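PDB 2QVO: uncharacterized protein AF_1382 from Archaeoglobus fulgidus DSM 4304, which is of unknown function but has a winged-helix fold, consistent with a role in binding DNA, perhaps as a transcriptional regulator. Local coordinates for residues 18-23 with 33-38; 60-63 with 68-71. All coordinates share one frame; numbering follows the deposited sequence.

Contact 1 (18-23 with 33-38); sequences LMTIYY and IQYIAS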
loop_
_atom_site.group_PDB
_atom_site.type_symbol
_atom_site.label_atom_id
_atom_site.label_comp_id
_atom_site.label_asym_id
_atom_site.label_seq_id
_atom_site.Cartn_x
_atom_site.Cartn_y
_atom_site.Cartn_z
ATOM N N LEU A 18 -2.445 -0.780 -0.298
ATOM C CA LEU A 18 -2.301 0.134 0.819
ATOM C C LEU A 18 -2.147 -0.576 2.159
ATOM O O LEU A 18 -1.286 -0.189 2.960
ATOM C CB LEU A 18 -3.519 1.071 0.885
ATOM C CG LEU A 18 -3.418 2.134 1.979
ATOM C CD1 LEU A 18 -2.241 3.076 1.735
ATOM C CD2 LEU A 18 -4.763 2.913 2.088
ATOM N N MET A 19 -2.985 -1.581 2.409
ATOM C CA MET A 19 -3.010 -2.251 3.705
ATOM C C MET A 19 -1.783 -3.147 3.818
ATOM O O MET A 19 -1.251 -3.303 4.903
ATOM C CB MET A 19 -4.308 -3.035 3.932
ATOM C CG MET A 19 -5.579 -2.106 4.035
ATOM S SD MET A 19 -5.349 -0.627 5.026
ATOM C CE MET A 19 -5.479 -1.358 6.649
ATOM N N THR A 20 -1.322 -3.685 2.688
ATOM C CA THR A 20 -0.051 -4.449 2.680
ATOM C C THR A 20 1.140 -3.609 3.124
ATOM O O THR A 20 1.959 -4.057 3.938
ATOM C CB THR A 20 0.245 -5.087 1.288
ATOM O OG1 THR A 20 -0.791 -6.025 0.966
ATOM C CG2 THR A 20 1.587 -5.825 1.308
ATOM N N ILE A 21 1.253 -2.394 2.591
ATOM C CA ILE A 21 2.310 -1.467 3.001
ATOM C C ILE A 21 2.177 -1.161 4.491
ATOM O O ILE A 21 3.160 -1.165 5.223
ATOM C CB ILE A 21 2.254 -0.147 2.181
ATOM C CG1 ILE A 21 2.380 -0.445 0.680
ATOM C CG2 ILE A 21 3.342 0.863 2.632
ATOM C CD1 ILE A 21 2.011 0.751 -0.218
ATOM N N TYR A 22 0.949 -0.882 4.919
ATOM C CA TYR A 22 0.656 -0.564 6.311
ATOM C C TYR A 22 1.140 -1.672 7.267
ATOM O O TYR A 22 1.950 -1.407 8.177
ATOM C CB TYR A 22 -0.851 -0.301 6.459
ATOM C CG TYR A 22 -1.308 -0.071 7.883
ATOM C CD1 TYR A 22 -1.064 1.145 8.531
ATOM C CD2 TYR A 22 -1.975 -1.073 8.579
ATOM C CE1 TYR A 22 -1.481 1.348 9.852
ATOM C CE2 TYR A 22 -2.403 -0.878 9.895
ATOM C CZ TYR A 22 -2.153 0.324 10.517
ATOM O OH TYR A 22 -2.572 0.489 11.821
ATOM N N TYR A 23 0.669 -2.896 7.050
ATOM C CA TYR A 23 1.004 -4.011 7.939
ATOM C C TYR A 23 2.475 -4.396 7.866
ATOM O O TYR A 23 3.084 -4.700 8.882
ATOM C CB TYR A 23 0.112 -5.219 7.690
ATOM C CG TYR A 23 -1.279 -5.003 8.237
ATOM C CD1 TYR A 23 -1.492 -4.887 9.618
ATOM C CD2 TYR A 23 -2.367 -4.888 7.387
ATOM C CE1 TYR A 23 -2.757 -4.680 10.133
ATOM C CE2 TYR A 23 -3.648 -4.668 7.891
ATOM C CZ TYR A 23 -3.829 -4.570 9.263
ATOM O OH TYR A 23 -5.090 -4.365 9.774
ATOM N N ILE A 33 8.627 -3.124 -3.307
ATOM C CA ILE A 33 7.563 -3.280 -4.293
ATOM C C ILE A 33 7.355 -4.743 -4.670
ATOM O O ILE A 33 6.228 -5.163 -4.875
ATOM C CB ILE A 33 7.782 -2.387 -5.547
ATOM C CG1 ILE A 33 6.428 -2.086 -6.212
ATOM C CG2 ILE A 33 8.793 -3.009 -6.492
ATOM C CD1 ILE A 33 6.342 -0.723 -6.905
ATOM N N GLN A 34 8.454 -5.505 -4.714
ATOM C CA GLN A 34 8.445 -6.939 -5.024
ATOM C C GLN A 34 7.633 -7.734 -3.993
ATOM O O GLN A 34 6.876 -8.631 -4.351
ATOM C CB GLN A 34 9.890 -7.484 -5.072
ATOM C CG GLN A 34 10.834 -6.792 -6.067
ATOM C CD GLN A 34 11.370 -5.435 -5.614
ATOM O OE1 GLN A 34 11.365 -5.115 -4.436
ATOM N NE2 GLN A 34 11.850 -4.633 -6.573
ATOM N N TYR A 35 7.796 -7.386 -2.720
ATOM C CA TYR A 35 7.034 -8.013 -1.646
ATOM C C TYR A 35 5.529 -7.721 -1.742
ATOM O O TYR A 35 4.703 -8.633 -1.585
ATOM C CB TYR A 35 7.570 -7.590 -0.275
ATOM C CG TYR A 35 6.626 -7.933 0.854
ATOM C CD1 TYR A 35 6.616 -9.203 1.416
ATOM C CD2 TYR A 35 5.713 -6.988 1.332
ATOM C CE1 TYR A 35 5.739 -9.520 2.450
ATOM C CE2 TYR A 35 4.829 -7.297 2.353
ATOM C CZ TYR A 35 4.841 -8.561 2.901
ATOM O OH TYR A 35 3.963 -8.848 3.917
ATOM N N ILE A 36 5.168 -6.459 -1.980
ATOM C CA ILE A 36 3.754 -6.098 -2.150
ATOM C C ILE A 36 3.134 -6.961 -3.234
ATOM O O ILE A 36 2.058 -7.531 -3.049
ATOM C CB ILE A 36 3.560 -4.605 -2.481
ATOM C CG1 ILE A 36 4.111 -3.719 -1.356
ATOM C CG2 ILE A 36 2.067 -4.286 -2.687
ATOM C CD1 ILE A 36 4.278 -2.254 -1.784
ATOM N N ALA A 37 3.846 -7.065 -4.358
ATOM C CA ALA A 37 3.446 -7.921 -5.472
ATOM C C ALA A 37 3.246 -9.378 -5.054
ATOM O O ALA A 37 2.293 -9.994 -5.499
ATOM C CB ALA A 37 4.460 -7.834 -6.608
ATOM N N SER A 38 4.124 -9.919 -4.204
ATOM C CA SER A 38 3.992 -11.326 -3.738
ATOM C C SER A 38 2.719 -11.548 -2.912
ATOM O O SER A 38 2.162 -12.655 -2.901
ATOM C CB SER A 38 5.222 -11.796 -2.947
ATOM O OG SER A 38 5.187 -11.388 -1.577
HETATM O O HOH W 1 1.716 -7.137 4.765
#
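The Tyr35 ring meets helix 12-26 in two ways. Methyl CG2 of Thr20 approaches it obliquely, 3.7 Å from Tyr35 CE2, while a water lies at the edge of the ring, in its plane, 2.9 Å from Tyr35 OH. That water also donates to the backbone carbonyl of Thr20, its oxygen 3.2 Å from Thr20 O, so a solvent bridge joins the phenol of one helix to the backbone of the other where no direct hydrogen bond crosses. With CG set anti to the backbone N (chi1 166°), Tyr35 sends its phenol across to this bridge. Thr20 divides its two branches: OG1 bonds back to Glu16 O of its own helix, and CG2 is presented to Tyr35 and, more loosely, to Ile36 CA at 4.1 Å. The axes of the two segments come within 9.9 Å and cross at 119°, a steep crossing of the first long helix over the first helix of a helix-turn-helix, as expected in a winged-helix domain, where helix 44-56 would probably be the recognition helix. Deeper in, the packing is purely aliphatic. Ile36 puts CG1 beside its backbone N and carries on nearly straight through chi2 (165°), which takes CD1 to within 3.6 Å of Ile21 CG1; the two isoleucines meet at a slant, with CD1 of each 4.1 Å apart. Both are buried: Ile17 and Ile71 also touch Ile36, and Ile51 and Leu73 touch Ile21.

Contact 2 (60-63 with 68-71); sequences VECE and TKII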
loop_
_atom_site.group_PDB
_atom_site.type_symbol
_atom_site.label_atom_id
_atom_site.label_comp_id
_atom_site.label_asym_id
_atom_site.label_seq_id
_atom_site.Cartn_x
_atom_site.Cartn_y
_atom_site.Cartn_z
ATOM N N VAL A 60 2.189 7.951 -0.130
ATOM C CA VAL A 60 3.427 7.188 -0.016
ATOM C C VAL A 60 4.572 7.987 -0.597
ATOM O O VAL A 60 4.356 8.917 -1.378
ATOM C CB VAL A 60 3.358 5.806 -0.743
ATOM C CG1 VAL A 60 2.171 4.966 -0.267
ATOM C CG2 VAL A 60 3.393 5.964 -2.260
ATOM N N GLU A 61 5.790 7.614 -0.211
ATOM C CA GLU A 61 6.991 8.063 -0.880
ATOM C C GLU A 61 7.771 6.833 -1.352
ATOM O O GLU A 61 7.723 5.776 -0.713
ATOM C CB GLU A 61 7.855 8.921 0.050
ATOM C CG GLU A 61 7.346 10.338 0.223
ATOM C CD GLU A 61 8.081 11.109 1.308
ATOM O OE1 GLU A 61 9.304 10.909 1.476
ATOM O OE2 GLU A 61 7.425 11.929 1.985
ATOM N N CYS A 62 8.445 6.980 -2.489
ATOM C CA CYS A 62 9.289 5.932 -3.058
ATOM C C CYS A 62 10.739 6.335 -3.016
ATOM O O CYS A 62 11.072 7.516 -3.153
ATOM C CB CYS A 62 8.952 5.716 -4.528
ATOM S SG CYS A 62 7.305 5.175 -4.818
ATOM N N GLU A 63 11.617 5.355 -2.852
ATOM C CA GLU A 63 13.006 5.588 -3.180
ATOM C C GLU A 63 13.675 4.316 -3.673
ATOM O O GLU A 63 13.213 3.211 -3.399
ATOM C CB GLU A 63 13.766 6.249 -2.025
ATOM C CG GLU A 63 14.098 5.364 -0.849
ATOM C CD GLU A 63 14.872 6.128 0.203
ATOM O OE1 GLU A 63 14.256 6.961 0.906
ATOM O OE2 GLU A 63 16.101 5.916 0.314
ATOM N N THR A 68 16.405 -1.773 -5.985
ATOM C CA THR A 68 15.270 -2.147 -5.123
ATOM C C THR A 68 14.380 -0.945 -4.777
ATOM O O THR A 68 14.835 -0.006 -4.115
ATOM C CB THR A 68 15.773 -2.765 -3.805
ATOM O OG1 THR A 68 16.686 -3.836 -4.094
ATOM C CG2 THR A 68 14.609 -3.290 -2.969
ATOM N N LYS A 69 13.119 -0.988 -5.201
ATOM C CA LYS A 69 12.182 0.107 -4.912
ATOM C C LYS A 69 11.590 -0.072 -3.518
ATOM O O LYS A 69 10.983 -1.101 -3.224
ATOM C CB LYS A 69 11.069 0.194 -5.968
ATOM C CG LYS A 69 10.337 1.543 -5.944
ATOM C CD LYS A 69 9.533 1.831 -7.217
ATOM C CE LYS A 69 8.986 3.259 -7.175
ATOM N NZ LYS A 69 7.919 3.536 -8.162
ATOM N N ILE A 70 11.785 0.933 -2.667
ATOM C CA ILE A 70 11.260 0.907 -1.305
ATOM C C ILE A 70 10.141 1.944 -1.165
ATOM O O ILE A 70 10.264 3.076 -1.623
ATOM C CB ILE A 70 12.356 1.179 -0.269
ATOM C CG1 ILE A 70 13.417 0.067 -0.339
ATOM C CG2 ILE A 70 11.755 1.267 1.149
ATOM C CD1 ILE A 70 14.612 0.304 0.549
ATOM N N ILE A 71 9.052 1.528 -0.534
ATOM C CA ILE A 71 7.859 2.369 -0.417
ATOM C C ILE A 71 7.578 2.620 1.061
ATOM O O ILE A 71 7.569 1.684 1.850
ATOM C CB ILE A 71 6.679 1.677 -1.098
ATOM C CG1 ILE A 71 7.000 1.483 -2.587
ATOM C CG2 ILE A 71 5.401 2.498 -0.925
ATOM C CD1 ILE A 71 6.695 0.133 -3.100
#
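Carbonyl oxygen Ile70 O is gripped twice from the facing strand: Glu63 N donates to it at 2.9 Å, and Cys62 CA adds a CA-H...O contact at 3.3 Å. The return bond of the same pair is the straighter one, Ile70 N reaching Glu63 O at 2.8 Å with an N-H...O angle of 176°. Glu63 and Ile70 thus form an antiparallel hydrogen-bonded pair, followed by Cys62 with Ile71 as a non-hydrogen-bonded pair. Beyond it, Glu61 O receives a CA-H...O contact from Ile71 CA at 3.4 Å. The strands belong to the beta hairpin 60-65/68-73, which the topology suggests is the wing of a winged-helix domain; strand 31-32 flanks 68-73 on its other edge. Side chains alternate between the faces. Cys62 and Ile71 share the face turned to helix 44-56 and helix 33-39, where Val60 and Ile71 lie alongside each other, pointing the same way, with Val60 CB 3.9 Å from Ile71 CG2. Lys69, extended from CG outward, runs diagonally across the strands and lays CE 3.5 Å from Cys62 SG; chi1 of -62° sets this sulfur beside its own backbone N, where the lysine chain passes it, and Cys62 also touches Ile51 and Glu55. Across the sheet, with Ile70 on the same face, the carboxylate of Glu63 makes a salt bridge to Arg72.

From the N terminus, helix 12-26 leads through a short connection and strand 31-32 into helix 33-39, and contact 1 closes that first loop. Helix 44-56 then intervenes before the chain enters the hairpin, whose tight turn contact 2 closes. The two loops therefore follow one another without nesting or crossing. They are stitched together in space, their centres about 11 Å apart: Ile33 N probably bonds to Lys69 O at 3.1 Å, where helix 33-39 begins against the hairpin, and Ile71 packs CD1 3.6 Å from Ile36 CD1 while its CG2 approaches Ile21 CD1. The helical body and the putative wing thus share one hydrophobic core.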